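Local coordinates for acetoacetate decarboxylase (Sphingomonas wittichii, PDB 5UPB), which belongs to the acetoacetate decarboxylase-like lyases, a family whose classical members decarboxylate acetoacetate through a lysine Schiff base, though its own reaction may differ, at residues A[51-56]-A[87-92]; A[59-64]-A[81-86]; A[219-224]-A[233-238]. One frame throughout, in Å; residues are numbered along the deposited sequence.

After strand 21-34, helix 36-42 and strand 48-50, the chain runs out along strand 53-65 and returns along strand 80-92 in the antiparallel sense. Contact 1 (51-56 with 87-92) joins the outer ends of this pair, and contact 2 (59-64 with 81-86) lies within its span, nearer the connection, bridging 16 residues where contact 1 bridges 30. Contact 3 follows later, in series with both, and closes a loop of eight residues where strand 206-221 gives way to strand 235-249. The three meet through side chains: Ala-56 packs on both Leu-86 and Ile-219, Leu-53 on Leu-238, and Leu-86 on Leu-221. The early strand pair is thereby tied to the late one.

Contact 1 of 3, residues A[51-56]-A[87-92]; sequences DGLCMA and SIACTH
Cys-54 and Met-55 pair with Ile-88 and Ser-87 in an antiparallel beta ladder, which Leu-53 and Ala-89 extend by one bond, at the point where segment 51-56 leaves a corner and enters strand 53-65. Met-55 and Ser-87 form a hydrogen-bonded pair: Ser-87 N gives to Met-55 O at 2.8 Å, an almost straight bond at 168°, and Met-55 N returns one to Ser-87 O at 2.9 Å. Ser-87 O also receives a CA-H contact from Cys-54 CA, 3.2 Å away. Farther along, Leu-53 O is gripped twice, by Ala-89 N at 3.0 Å and by a water at 2.8 Å that donates a second bond to Ala-89 O, bridging the two strands where the ladder ends.

Cys-54 and Ile-88, a non-hydrogen-bonded pair, share one face, with SG in loose contact with CG1. On the other face Met-55 CG lies beside Ser-87 CB. Leu-53 CB rests on Ala-89 CB at 3.9 Å; chi1 of 173° sets CG anti to the backbone N, near that same methyl, and CD2 touches it as well. The corner itself is an Asx turn, Asp-51 OD1 accepting from Leu-53 N at 3.0 Å, and Gly-52 passes through it at a phi of 101°, where a side chain would jam against the preceding carbonyl.

Strand 21-34 bonds to the far edge of 51-56, and strand 95-105 to Ile-88. Leu-39 of helix 36-42 and Phe-232 cover Cys-54 and Ile-88, while Tyr-98 lies against Leu-53 and Met-55.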
# COMPACT_ATOMS: atom_id res chain seq x y z
N ASP A 51 -30.15 22.38 6.01
CA ASP A 51 -31.35 21.60 5.72
C ASP A 51 -31.06 20.12 5.49
O ASP A 51 -31.94 19.38 5.06
CB ASP A 51 -32.06 22.19 4.50
CG ASP A 51 -31.25 22.06 3.21
OD1 ASP A 51 -30.13 21.50 3.24
OD2 ASP A 51 -31.74 22.53 2.16
N GLY A 52 -29.87 19.64 5.84
CA GLY A 52 -29.48 18.27 5.58
C GLY A 52 -28.58 18.10 4.38
O GLY A 52 -28.16 16.97 4.10
N LEU A 53 -28.28 19.18 3.66
CA LEU A 53 -27.33 19.10 2.56
C LEU A 53 -26.00 18.56 3.07
O LEU A 53 -25.52 18.98 4.13
CB LEU A 53 -27.10 20.47 1.94
CG LEU A 53 -25.98 20.53 0.88
CD1 LEU A 53 -26.30 19.67 -0.37
CD2 LEU A 53 -25.66 21.96 0.51
N CYS A 54 -25.44 17.60 2.35
CA CYS A 54 -24.13 17.00 2.56
C CYS A 54 -23.45 16.96 1.22
O CYS A 54 -24.11 17.00 0.18
CB CYS A 54 -24.17 15.55 3.12
SG CYS A 54 -24.98 15.50 4.61
N MET A 55 -22.11 16.93 1.25
CA MET A 55 -21.35 16.69 0.03
C MET A 55 -20.42 15.52 0.28
O MET A 55 -19.76 15.44 1.33
CB MET A 55 -20.52 17.89 -0.46
CG MET A 55 -19.23 18.12 0.12
SD MET A 55 -18.48 19.45 -0.86
CE MET A 55 -18.31 20.67 0.42
N ALA A 56 -20.42 14.58 -0.65
CA ALA A 56 -19.39 13.54 -0.72
C ALA A 56 -18.40 13.91 -1.82
O ALA A 56 -18.83 14.37 -2.89
CB ALA A 56 -20.03 12.19 -1.01
N SER A 87 -19.04 15.53 4.08
CA SER A 87 -19.08 16.81 4.79
C SER A 87 -20.52 17.28 4.92
O SER A 87 -21.33 17.08 4.02
CB SER A 87 -18.27 17.93 4.07
OG SER A 87 -16.93 17.58 3.89
N ILE A 88 -20.79 18.02 5.99
CA ILE A 88 -22.14 18.40 6.40
C ILE A 88 -22.29 19.91 6.28
O ILE A 88 -21.48 20.67 6.83
CB ILE A 88 -22.41 17.95 7.84
CG1 ILE A 88 -22.24 16.43 7.93
CG2 ILE A 88 -23.80 18.41 8.31
CD1 ILE A 88 -22.24 15.88 9.35
N ALA A 89 -23.32 20.35 5.56
CA ALA A 89 -23.60 21.78 5.51
C ALA A 89 -24.15 22.23 6.85
O ALA A 89 -25.01 21.57 7.44
CB ALA A 89 -24.58 22.10 4.38
N CYS A 90 -23.63 23.35 7.36
CA CYS A 90 -23.97 23.83 8.69
C CYS A 90 -23.73 25.33 8.77
O CYS A 90 -23.31 25.98 7.81
CB CYS A 90 -23.19 23.07 9.77
SG CYS A 90 -21.40 23.17 9.60
N THR A 91 -24.01 25.89 9.96
CA THR A 91 -23.84 27.30 10.24
C THR A 91 -23.24 27.48 11.63
O THR A 91 -23.47 26.69 12.55
CB THR A 91 -25.16 28.07 10.19
OG1 THR A 91 -26.14 27.38 11.00
CG2 THR A 91 -25.64 28.17 8.79
N HIS A 92 -22.47 28.56 11.77
CA HIS A 92 -21.97 29.05 13.04
C HIS A 92 -22.48 30.48 13.13
O HIS A 92 -22.00 31.37 12.41
CB HIS A 92 -20.44 29.00 13.13
CG HIS A 92 -19.90 29.49 14.44
ND1 HIS A 92 -19.19 30.66 14.56
CD2 HIS A 92 -19.93 28.93 15.67
CE1 HIS A 92 -18.84 30.83 15.82
NE2 HIS A 92 -19.26 29.79 16.52
O HOH W 1 -27.00 20.06 6.27

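Contact 2 of 3, residues A[59-64]-A[81-86]; sequences GAFQST and YNEAAL
Phe-61 N donates to Tyr-81 O at 2.7 Å, the shortest hydrogen bond between the two segments, and meets the carbonyl head-on, with a C=O...N angle of 178°. The same oxygen also lies in the plane of the Phe-61 ring, at its edge. Tyr-81 N returns a bond to Phe-61 O at 2.9 Å, and Gly-59 and Glu-83 form a second hydrogen-bonded pair, with Gly-59 N to Glu-83 O at 2.8 Å.

The Phe-61 and Tyr-81 side chains stand on the same face of the sheet. Phe-61 CB sits over the face of the Tyr-81 ring in a CH-pi contact, 3.5 Å from the ring centroid. Tyr-81 CG falls between the backbone N and the carbonyl carbon (chi1 68°), which starts the ring on its way to this methylene. The two rings are nearly parallel, their planes 5° apart, but slid so far past each other that they scarcely overlap.

Strands 53-65 and 80-92 run antiparallel, joined by a long connection, and form part of the curved beta scaffold of the acetoacetate decarboxylase family. Replacing Tyr-81 by an alanine would probably leave Phe-61 CB without the ring face it rests on and deprive Trp-109 of the ring it meets nearly at right angles.

Beside the pair, Glu-83 CB touches Phe-61 CE1 at 3.8 Å; a CB on Gly-59 would collide with that same ring atom. The extended Glu-83 side chain carries its carboxylate to Lys-121, through a salt bridge at OE1, and to Tyr-57 OH, which bonds OE2. On the opposite face Asn-82 OD1 lies 3.5 Å from Ala-60 CB, while ND2 is bonded to Asp-106. Gln-62 OE1 accepts from His-132 N and Asn-135 ND2 of the second subunit.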
# COMPACT_ATOMS: atom_id res chain seq x y z
N GLY A 59 -11.08 13.29 -4.27
CA GLY A 59 -10.20 14.19 -5.00
C GLY A 59 -8.76 13.73 -5.01
O GLY A 59 -8.28 13.01 -4.12
N ALA A 60 -8.06 14.19 -6.04
CA ALA A 60 -6.61 14.06 -6.18
C ALA A 60 -5.98 15.42 -6.00
O ALA A 60 -6.25 16.35 -6.79
CB ALA A 60 -6.27 13.44 -7.55
N PHE A 61 -5.16 15.55 -4.96
CA PHE A 61 -4.62 16.82 -4.50
C PHE A 61 -3.12 16.89 -4.70
O PHE A 61 -2.40 15.89 -4.60
CB PHE A 61 -4.94 17.06 -3.00
CG PHE A 61 -6.37 17.23 -2.69
CD1 PHE A 61 -7.21 16.14 -2.63
CD2 PHE A 61 -6.90 18.50 -2.50
CE1 PHE A 61 -8.60 16.31 -2.38
CE2 PHE A 61 -8.25 18.67 -2.26
CZ PHE A 61 -9.10 17.57 -2.20
N GLN A 62 -2.66 18.10 -4.92
CA GLN A 62 -1.23 18.40 -5.05
C GLN A 62 -0.94 19.67 -4.25
O GLN A 62 -1.44 20.76 -4.59
CB GLN A 62 -0.87 18.54 -6.53
CG GLN A 62 0.63 18.60 -6.80
CD GLN A 62 1.19 19.98 -6.58
OE1 GLN A 62 0.90 20.92 -7.31
NE2 GLN A 62 1.96 20.13 -5.54
N SER A 63 -0.16 19.55 -3.18
CA SER A 63 0.11 20.67 -2.29
C SER A 63 1.59 21.05 -2.33
O SER A 63 2.46 20.22 -2.61
CB SER A 63 -0.32 20.36 -0.86
OG SER A 63 0.47 19.30 -0.36
N THR A 64 1.84 22.34 -2.10
CA THR A 64 3.17 22.93 -2.16
C THR A 64 3.33 24.01 -1.09
O THR A 64 2.50 24.92 -0.99
CB THR A 64 3.43 23.56 -3.52
OG1 THR A 64 3.22 22.57 -4.52
CG2 THR A 64 4.83 24.09 -3.62
N TYR A 81 -1.49 13.80 -2.75
CA TYR A 81 -2.29 12.88 -1.94
C TYR A 81 -3.69 12.80 -2.52
O TYR A 81 -4.13 13.67 -3.25
CB TYR A 81 -2.32 13.31 -0.50
CG TYR A 81 -3.07 14.59 -0.22
CD1 TYR A 81 -2.41 15.82 -0.26
CD2 TYR A 81 -4.42 14.59 0.11
CE1 TYR A 81 -3.07 17.01 0.04
CE2 TYR A 81 -5.10 15.81 0.39
CZ TYR A 81 -4.40 16.98 0.38
OH TYR A 81 -5.00 18.19 0.67
N ASN A 82 -4.37 11.72 -2.17
CA ASN A 82 -5.77 11.56 -2.49
C ASN A 82 -6.60 11.62 -1.22
O ASN A 82 -6.15 11.18 -0.15
CB ASN A 82 -6.02 10.25 -3.21
CG ASN A 82 -5.14 10.11 -4.40
OD1 ASN A 82 -5.29 10.84 -5.37
ND2 ASN A 82 -4.10 9.30 -4.27
N GLU A 83 -7.83 12.07 -1.38
CA GLU A 83 -8.69 12.27 -0.23
C GLU A 83 -10.15 12.05 -0.59
O GLU A 83 -10.60 12.42 -1.69
CB GLU A 83 -8.50 13.68 0.31
CG GLU A 83 -9.32 14.00 1.54
CD GLU A 83 -8.90 15.34 2.15
OE1 GLU A 83 -7.88 15.37 2.87
OE2 GLU A 83 -9.55 16.38 1.89
N ALA A 84 -10.88 11.43 0.35
CA ALA A 84 -12.32 11.28 0.24
C ALA A 84 -12.98 11.80 1.51
O ALA A 84 -12.47 11.60 2.63
CB ALA A 84 -12.68 9.81 0.00
N ALA A 85 -14.16 12.37 1.36
CA ALA A 85 -14.82 12.95 2.52
C ALA A 85 -16.32 12.94 2.39
O ALA A 85 -16.88 12.99 1.28
CB ALA A 85 -14.36 14.38 2.76
N LEU A 86 -16.96 12.94 3.55
CA LEU A 86 -18.39 13.22 3.71
C LEU A 86 -18.51 14.43 4.62
O LEU A 86 -18.10 14.38 5.79
CB LEU A 86 -19.09 12.00 4.33
CG LEU A 86 -18.96 10.73 3.49
CD1 LEU A 86 -19.38 9.49 4.26
CD2 LEU A 86 -19.84 10.89 2.26

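Contact 3 of 3, residues A[219-224]-A[233-238]; sequences IELGSA and ADHEVL
Ile-219 and Leu-221 face Ala-233, His-235 and Val-237 across the loop end of a beta-hairpin, where strands 206-221 and 235-249 have drawn apart. The axes of 219-221 and 235-238 come no closer than 9.9 Å, no direct hydrogen bond links the two segments, and side chains span the gap.

Leu-221 CD1 abuts Ala-233 CA at 3.5 Å and reaches the edge of the imidazole, in its plane, 3.9 Å from His-235 CE1. The Ile-219 branch methyl CG2 approaches that ring obliquely, 3.8 Å from His-235 NE2, and also packs against Val-237 CG2 at 3.9 Å. His-235 CG lies between the backbone N and the carbonyl carbon (chi1 57°), directing the ring into the gap. Both ring nitrogens are engaged, which should limit its rotation: ND1 bonds to Phe-232 O, and NE2 lies 2.6 Å from a water in the ring plane. That water donates a weak bond to Ile-219 O, so the backbone across the gap is reached indirectly.

Leu-32 and Val-30 of strand 21-34 back Ile-219 and Val-237. The arrangement is that of an antiparallel hairpin splaying apart as it nears its connecting loop.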
# COMPACT_ATOMS: atom_id res chain seq x y z
N ILE A 219 -23.74 7.28 -5.88
CA ILE A 219 -22.97 7.10 -4.67
C ILE A 219 -23.44 5.79 -4.05
O ILE A 219 -24.63 5.47 -4.09
CB ILE A 219 -23.14 8.30 -3.72
CG1 ILE A 219 -22.43 8.03 -2.40
CG2 ILE A 219 -24.62 8.58 -3.48
CD1 ILE A 219 -22.27 9.28 -1.56
N GLU A 220 -22.52 5.06 -3.45
CA GLU A 220 -22.88 3.82 -2.77
C GLU A 220 -22.05 3.80 -1.51
O GLU A 220 -20.83 3.75 -1.57
CB GLU A 220 -22.63 2.58 -3.63
CG GLU A 220 -22.87 1.25 -2.91
CD GLU A 220 -22.49 0.06 -3.76
OE1 GLU A 220 -23.24 -0.24 -4.71
OE2 GLU A 220 -21.45 -0.57 -3.48
N LEU A 221 -22.74 3.88 -0.37
CA LEU A 221 -22.07 3.84 0.91
C LEU A 221 -21.82 2.38 1.29
O LEU A 221 -22.68 1.52 1.10
CB LEU A 221 -22.95 4.52 1.95
CG LEU A 221 -23.15 6.02 1.78
CD1 LEU A 221 -24.25 6.48 2.70
CD2 LEU A 221 -21.86 6.79 2.05
N GLY A 222 -20.67 2.12 1.89
CA GLY A 222 -20.36 0.84 2.48
C GLY A 222 -20.66 0.80 3.97
O GLY A 222 -21.40 1.61 4.51
N SER A 223 -20.01 -0.15 4.65
CA SER A 223 -20.18 -0.25 6.09
C SER A 223 -18.91 -0.87 6.67
O SER A 223 -18.28 -1.69 6.02
CB SER A 223 -21.40 -1.14 6.40
OG SER A 223 -21.53 -1.43 7.77
N ALA A 224 -18.53 -0.43 7.87
CA ALA A 224 -17.36 -0.98 8.55
C ALA A 224 -17.58 -1.00 10.05
O ALA A 224 -18.25 -0.11 10.59
CB ALA A 224 -16.11 -0.17 8.20
N ALA A 233 -26.69 7.23 5.35
CA ALA A 233 -27.23 6.15 4.53
C ALA A 233 -28.57 6.54 3.91
O ALA A 233 -28.83 6.22 2.75
CB ALA A 233 -27.39 4.87 5.36
N ASP A 234 -29.44 7.18 4.67
CA ASP A 234 -30.79 7.43 4.18
C ASP A 234 -30.78 8.80 3.52
O ASP A 234 -31.03 9.82 4.16
CB ASP A 234 -31.79 7.35 5.32
CG ASP A 234 -33.21 7.49 4.84
OD1 ASP A 234 -33.56 6.85 3.83
OD2 ASP A 234 -33.98 8.23 5.49
N HIS A 235 -30.41 8.83 2.24
CA HIS A 235 -30.17 10.11 1.59
C HIS A 235 -30.96 10.21 0.30
O HIS A 235 -31.43 9.22 -0.27
CB HIS A 235 -28.69 10.34 1.30
CG HIS A 235 -28.09 9.27 0.46
ND1 HIS A 235 -27.16 8.38 0.95
CD2 HIS A 235 -28.30 8.92 -0.83
CE1 HIS A 235 -26.81 7.54 -0.02
NE2 HIS A 235 -27.50 7.84 -1.10
N GLU A 236 -31.09 11.45 -0.14
CA GLU A 236 -31.57 11.80 -1.47
C GLU A 236 -30.36 12.29 -2.25
O GLU A 236 -29.62 13.16 -1.77
CB GLU A 236 -32.63 12.89 -1.40
CG GLU A 236 -33.11 13.36 -2.79
CD GLU A 236 -34.07 14.57 -2.74
OE1 GLU A 236 -34.51 15.04 -3.82
OE2 GLU A 236 -34.35 15.07 -1.62
N VAL A 237 -30.14 11.72 -3.42
CA VAL A 237 -29.04 12.14 -4.28
C VAL A 237 -29.49 13.34 -5.10
O VAL A 237 -30.47 13.28 -5.83
CB VAL A 237 -28.59 10.99 -5.19
CG1 VAL A 237 -27.39 11.41 -5.99
CG2 VAL A 237 -28.27 9.74 -4.36
N LEU A 238 -28.79 14.46 -4.95
CA LEU A 238 -29.21 15.71 -5.56
C LEU A 238 -28.51 16.00 -6.88
O LEU A 238 -29.16 16.34 -7.87
CB LEU A 238 -28.95 16.87 -4.60
CG LEU A 238 -29.58 16.73 -3.21
CD1 LEU A 238 -29.15 17.89 -2.34
CD2 LEU A 238 -31.11 16.68 -3.31
O HOH W 2 -27.70 6.52 -3.34